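Local coordinates for protein second substrate binding domain of putative amino acid ABC transporter (Streptococcus pneumoniae, PDB 4OEN) that probably captures an amino acid outside the cell as the second substrate-binding domain of a putative amino acid ABC transporter, at residues Ile7-Val17 with Tyr25-Ile33. Residues are numbered along the deposited sequence; the frame is centred on the assembly and turned at random.
Sequences IASDSSFAPFV and YTGIDMELI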
ATOM      1  N   ILE A   7      -9.701   6.978 -15.548  1.00 14.76           N
ATOM      2  CA  ILE A   7      -9.250   6.484 -14.253  1.00 14.55           C
ATOM      3  C   ILE A   7      -8.229   7.438 -13.679  1.00 16.95           C
ATOM      4  O   ILE A   7      -7.188   7.659 -14.271  1.00 17.30           O
ATOM      5  CB  ILE A   7      -8.607   5.079 -14.339  1.00 15.42           C
ATOM      6  CG1 ILE A   7      -9.530   4.108 -15.084  1.00 17.17           C
ATOM      7  CG2 ILE A   7      -8.264   4.566 -12.933  1.00 16.13           C
ATOM      8  CD1 ILE A   7     -10.884   3.927 -14.425  1.00 18.39           C
ATOM      9  N   ALA A   8      -8.538   8.009 -12.525  1.00 14.88           N
ATOM     10  CA  ALA A   8      -7.654   8.987 -11.920  1.00 15.16           C
ATOM     11  C   ALA A   8      -6.845   8.362 -10.793  1.00 15.72           C
ATOM     12  O   ALA A   8      -7.334   7.483 -10.077  1.00 16.20           O
ATOM     13  CB  ALA A   8      -8.464  10.172 -11.416  1.00 12.54           C
ATOM     14  N   SER A   9      -5.605   8.819 -10.637  1.00 12.37           N
ATOM     15  CA  SER A   9      -4.720   8.240  -9.649  1.00 14.59           C
ATOM     16  C   SER A   9      -3.795   9.279  -9.027  1.00 16.78           C
ATOM     17  O   SER A   9      -3.826  10.467  -9.372  1.00 15.40           O
ATOM     18  CB  SER A   9      -3.902   7.109 -10.298  1.00 13.37           C
ATOM     19  OG  SER A   9      -3.170   6.392  -9.328  1.00 15.40           O
ATOM     20  N   ASP A  10      -2.995   8.825  -8.068  1.00 14.47           N
ATOM     21  CA  ASP A  10      -1.943   9.646  -7.486  1.00 15.56           C
ATOM     22  C   ASP A  10      -0.735   9.689  -8.414  1.00 15.06           C
ATOM     23  O   ASP A  10      -0.689   9.003  -9.435  1.00 15.73           O
ATOM     24  CB  ASP A  10      -1.571   9.074  -6.111  1.00 15.45           C
ATOM     25  CG  ASP A  10      -0.877  10.068  -5.206  1.00 21.34           C
ATOM     26  OD1 ASP A  10      -0.742  11.265  -5.548  1.00 28.85           O
ATOM     27  OD2 ASP A  10      -0.499   9.645  -4.100  1.00 28.72           O
ATOM     28  N   SER A  11       0.248  10.499  -8.061  1.00 17.79           N
ATOM     29  CA  SER A  11       1.452  10.608  -8.864  1.00 19.85           C
ATOM     30  C   SER A  11       2.675  10.036  -8.147  1.00 22.98           C
ATOM     31  O   SER A  11       3.672   9.700  -8.785  1.00 28.03           O
ATOM     32  CB  SER A  11       1.691  12.074  -9.247  1.00 17.79           C
ATOM     33  OG  SER A  11       1.858  12.879  -8.095  1.00 24.69           O
ATOM     34  N   SER A  12       2.597   9.913  -6.825  1.00 20.20           N
ATOM     35  CA  SER A  12       3.762   9.512  -6.049  1.00 16.44           C
ATOM     36  C   SER A  12       3.362   8.732  -4.800  1.00 21.23           C
ATOM     37  O   SER A  12       3.298   9.276  -3.699  1.00 24.62           O
ATOM     38  CB  SER A  12       4.594  10.735  -5.663  1.00 28.13           C
ATOM     39  OG  SER A  12       5.749  10.349  -4.939  1.00 35.05           O
ATOM     40  N   PHE A  13       3.071   7.449  -4.984  1.00 17.12           N
ATOM     41  CA  PHE A  13       2.642   6.608  -3.886  1.00 15.23           C
ATOM     42  C   PHE A  13       3.190   5.194  -4.128  1.00 14.93           C
ATOM     43  O   PHE A  13       2.431   4.256  -4.314  1.00 18.42           O
ATOM     44  CB  PHE A  13       1.112   6.606  -3.776  1.00 14.28           C
ATOM     45  CG  PHE A  13       0.597   6.188  -2.431  1.00 18.61           C
ATOM     46  CD1 PHE A  13       0.961   6.885  -1.292  1.00 27.45           C
ATOM     47  CD2 PHE A  13      -0.275   5.118  -2.311  1.00 16.81           C
ATOM     48  CE1 PHE A  13       0.483   6.506  -0.046  1.00 33.30           C
ATOM     49  CE2 PHE A  13      -0.752   4.725  -1.080  1.00 23.35           C
ATOM     50  CZ  PHE A  13      -0.378   5.425   0.061  1.00 28.26           C
ATOM     51  N   ALA A  14       4.516   5.073  -4.139  1.00 17.67           N
ATOM     52  CA  ALA A  14       5.169   3.796  -4.417  1.00 17.24           C
ATOM     53  C   ALA A  14       4.860   2.834  -3.280  1.00 18.96           C
ATOM     54  O   ALA A  14       4.849   3.242  -2.120  1.00 19.52           O
ATOM     55  CB  ALA A  14       6.691   3.983  -4.572  1.00 18.75           C
ATOM     56  N   PRO A  15       4.640   1.541  -3.593  1.00 17.13           N
ATOM     57  CA  PRO A  15       4.730   0.862  -4.891  1.00 16.31           C
ATOM     58  C   PRO A  15       3.439   0.819  -5.698  1.00 16.71           C
ATOM     59  O   PRO A  15       3.431   0.175  -6.744  1.00 14.27           O
ATOM     60  CB  PRO A  15       5.120  -0.559  -4.492  1.00 17.50           C
ATOM     61  CG  PRO A  15       4.350  -0.759  -3.196  1.00 17.93           C
ATOM     62  CD  PRO A  15       4.430   0.585  -2.493  1.00 17.64           C
ATOM     63  N   PHE A  16       2.377   1.481  -5.244  1.00 14.24           N
ATOM     64  CA  PHE A  16       1.111   1.442  -5.976  1.00 12.95           C
ATOM     65  C   PHE A  16       1.132   2.266  -7.260  1.00 11.86           C
ATOM     66  O   PHE A  16       0.644   1.819  -8.306  1.00 12.32           O
ATOM     67  CB  PHE A  16      -0.030   1.891  -5.053  1.00 12.52           C
ATOM     68  CG  PHE A  16      -0.200   0.998  -3.869  1.00 12.39           C
ATOM     69  CD1 PHE A  16      -0.886  -0.204  -3.992  1.00 15.09           C
ATOM     70  CD2 PHE A  16       0.380   1.315  -2.650  1.00 17.54           C
ATOM     71  CE1 PHE A  16      -1.017  -1.061  -2.920  1.00 14.35           C
ATOM     72  CE2 PHE A  16       0.248   0.465  -1.560  1.00 21.72           C
ATOM     73  CZ  PHE A  16      -0.457  -0.733  -1.698  1.00 21.19           C
ATOM     74  N   VAL A  17       1.713   3.456  -7.199  1.00 15.59           N
ATOM     75  CA  VAL A  17       1.799   4.290  -8.388  1.00 13.27           C
ATOM     76  C   VAL A  17       2.935   5.264  -8.182  1.00 15.14           C
ATOM     77  O   VAL A  17       3.030   5.922  -7.132  1.00 16.83           O
ATOM     78  CB  VAL A  17       0.451   5.007  -8.690  1.00 12.83           C
ATOM     79  CG1 VAL A  17      -0.064   5.805  -7.471  1.00 16.87           C
ATOM     80  CG2 VAL A  17       0.573   5.915  -9.926  1.00 12.87           C
ATOM     81  N   TYR A  25       4.153   6.668 -15.547  1.00 17.39           N
ATOM     82  CA  TYR A  25       3.652   6.229 -14.257  1.00 15.66           C
ATOM     83  C   TYR A  25       3.444   4.718 -14.290  1.00 21.75           C
ATOM     84  O   TYR A  25       2.808   4.166 -15.193  1.00 23.69           O
ATOM     85  CB  TYR A  25       2.373   6.997 -13.865  1.00 18.30           C
ATOM     86  CG  TYR A  25       2.746   8.420 -13.538  1.00 20.99           C
ATOM     87  CD1 TYR A  25       3.163   8.783 -12.260  1.00 17.80           C
ATOM     88  CD2 TYR A  25       2.772   9.385 -14.530  1.00 18.63           C
ATOM     89  CE1 TYR A  25       3.562  10.100 -11.983  1.00 18.36           C
ATOM     90  CE2 TYR A  25       3.173  10.686 -14.265  1.00 20.74           C
ATOM     91  CZ  TYR A  25       3.562  11.035 -12.995  1.00 20.93           C
ATOM     92  OH  TYR A  25       3.964  12.329 -12.754  1.00 21.80           O
ATOM     93  N   THR A  26       4.063   4.050 -13.323  1.00 18.67           N
ATOM     94  CA  THR A  26       4.027   2.600 -13.245  1.00 15.05           C
ATOM     95  C   THR A  26       3.587   2.246 -11.830  1.00 17.95           C
ATOM     96  O   THR A  26       3.145   3.120 -11.087  1.00 15.26           O
ATOM     97  CB  THR A  26       5.401   1.972 -13.599  1.00 17.74           C
ATOM     98  OG1 THR A  26       5.276   0.549 -13.696  1.00 22.34           O
ATOM     99  CG2 THR A  26       6.444   2.311 -12.540  1.00 20.12           C
ATOM    100  N   GLY A  27       3.674   0.970 -11.456  1.00 14.95           N
ATOM    101  CA  GLY A  27       3.308   0.571 -10.106  1.00 14.17           C
ATOM    102  C   GLY A  27       2.230  -0.494 -10.124  1.00 17.36           C
ATOM    103  O   GLY A  27       1.634  -0.736 -11.156  1.00 16.52           O
ATOM    104  N   ILE A  28       1.976  -1.117  -8.976  1.00 12.94           N
ATOM    105  CA  ILE A  28       0.946  -2.148  -8.878  1.00 14.91           C
ATOM    106  C   ILE A  28      -0.395  -1.712  -9.472  1.00 14.93           C
ATOM    107  O   ILE A  28      -1.025  -2.442 -10.244  1.00 14.67           O
ATOM    108  CB  ILE A  28       0.731  -2.536  -7.403  1.00 13.27           C
ATOM    109  CG1 ILE A  28       2.019  -3.117  -6.825  1.00 17.86           C
ATOM    110  CG2 ILE A  28      -0.472  -3.459  -7.251  1.00 14.66           C
ATOM    111  CD1 ILE A  28       1.936  -3.391  -5.317  1.00 21.70           C
ATOM    112  N   ASP A  29      -0.830  -0.513  -9.107  1.00 12.21           N
ATOM    113  CA  ASP A  29      -2.139  -0.020  -9.538  1.00 15.14           C
ATOM    114  C   ASP A  29      -2.223   0.208 -11.021  1.00 13.20           C
ATOM    115  O   ASP A  29      -3.255  -0.068 -11.638  1.00 12.79           O
ATOM    116  CB  ASP A  29      -2.481   1.286  -8.850  1.00 14.94           C
ATOM    117  CG  ASP A  29      -2.852   1.104  -7.418  1.00 22.15           C
ATOM    118  OD1 ASP A  29      -2.957  -0.062  -6.963  1.00 19.67           O
ATOM    119  OD2 ASP A  29      -3.048   2.146  -6.770  1.00 18.50           O
ATOM    120  N   MET A  30      -1.139   0.738 -11.582  1.00 13.34           N
ATOM    121  CA  MET A  30      -1.105   1.057 -13.007  1.00 13.77           C
ATOM    122  C   MET A  30      -1.155  -0.223 -13.806  1.00 15.27           C
ATOM    123  O   MET A  30      -1.930  -0.343 -14.757  1.00 15.92           O
ATOM    124  CB  MET A  30       0.139   1.870 -13.350  1.00 15.19           C
ATOM    125  CG  MET A  30       0.153   3.258 -12.669  1.00 17.95           C
ATOM    126  SD  MET A  30      -1.222   4.365 -13.127  1.00 17.98           S
ATOM    127  CE  MET A  30      -2.439   4.034 -11.848  1.00 17.41           C
ATOM    128  N   GLU A  31      -0.347  -1.200 -13.402  1.00 12.09           N
ATOM    129  CA  GLU A  31      -0.343  -2.465 -14.116  1.00 15.33           C
ATOM    130  C   GLU A  31      -1.665  -3.204 -13.957  1.00 16.28           C
ATOM    131  O   GLU A  31      -2.157  -3.804 -14.907  1.00 16.52           O
ATOM    132  CB  GLU A  31       0.819  -3.341 -13.653  1.00 17.04           C
ATOM    133  CG  GLU A  31       2.161  -2.774 -14.061  1.00 18.79           C
ATOM    134  CD  GLU A  31       3.283  -3.799 -14.046  1.00 25.67           C
ATOM    135  OE1 GLU A  31       3.060  -4.970 -14.431  1.00 29.74           O
ATOM    136  OE2 GLU A  31       4.396  -3.421 -13.651  1.00 25.81           O
ATOM    137  N   LEU A  32      -2.232  -3.164 -12.751  1.00 14.14           N
ATOM    138  CA  LEU A  32      -3.455  -3.901 -12.468  1.00 11.77           C
ATOM    139  C   LEU A  32      -4.646  -3.341 -13.253  1.00 12.04           C
ATOM    140  O   LEU A  32      -5.382  -4.093 -13.872  1.00 16.34           O
ATOM    141  CB  LEU A  32      -3.742  -3.881 -10.972  1.00 12.60           C
ATOM    142  CG  LEU A  32      -5.052  -4.533 -10.534  1.00 12.94           C
ATOM    143  CD1 LEU A  32      -5.037  -6.010 -10.838  1.00 15.72           C
ATOM    144  CD2 LEU A  32      -5.281  -4.256  -9.064  1.00 16.94           C
ATOM    145  N   ILE A  33      -4.832  -2.021 -13.258  1.00 14.00           N
ATOM    146  CA  ILE A  33      -6.001  -1.500 -13.964  1.00 15.69           C
ATOM    147  C   ILE A  33      -5.883  -1.750 -15.475  1.00 15.40           C
ATOM    148  O   ILE A  33      -6.868  -2.082 -16.133  1.00 15.37           O
ATOM    149  CB  ILE A  33      -6.238   0.008 -13.671  1.00 13.81           C
ATOM    150  CG1 ILE A  33      -7.640   0.415 -14.136  1.00 20.28           C
ATOM    151  CG2 ILE A  33      -5.133   0.897 -14.253  1.00 13.92           C
ATOM    152  CD1 ILE A  33      -8.743  -0.377 -13.474  1.00 21.24           C
TER
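Phe16 and Pro15 offer successive backbone carbonyls to the first turn of helix 28-40, a worked example of how a helix start, whose amides lack partners inside the helix, is served by a neighbouring loop. Ile28 N donates to Pro15 O (3.0 Å, nearly straight at 162°), and Asp29 N to Phe16 O (2.9 Å), here on a lone pair. Gly27, at the N-cap, brings its CA within 3.4 Å of Phe16 O as a C-H...O contact.

Asp29 can be followed outward. Asp29 CB rests 3.2 Å from Phe16 O; with CG turned beside its own backbone N (chi1 -74°), the carboxylate passes along Phe16. Asp29 OD2 nears Phe16 CB, and Asp29 OD1 lies at the ring edge, 3.6 Å from Phe16 CD1.

One residue on, Met30, bent at chi2 and chi3, lays CG against Val17 CG2 (3.8 Å) and ends with CE beside Ser9 OG, itself hydrogen-bonded to Ile67 O. At strand 25-26, Ser11 O meets the Tyr25 ring in plane, nearest CE1. The contact joins the loop after strand 5-8 to helix 28-40 in a periplasmic-binding type II fold. Gly69 N on OD2, a weak Tyr86 OH bond to OD1 and the helix N-terminus would all favour a negative Asp29, so this buried carboxylate is probably ionised.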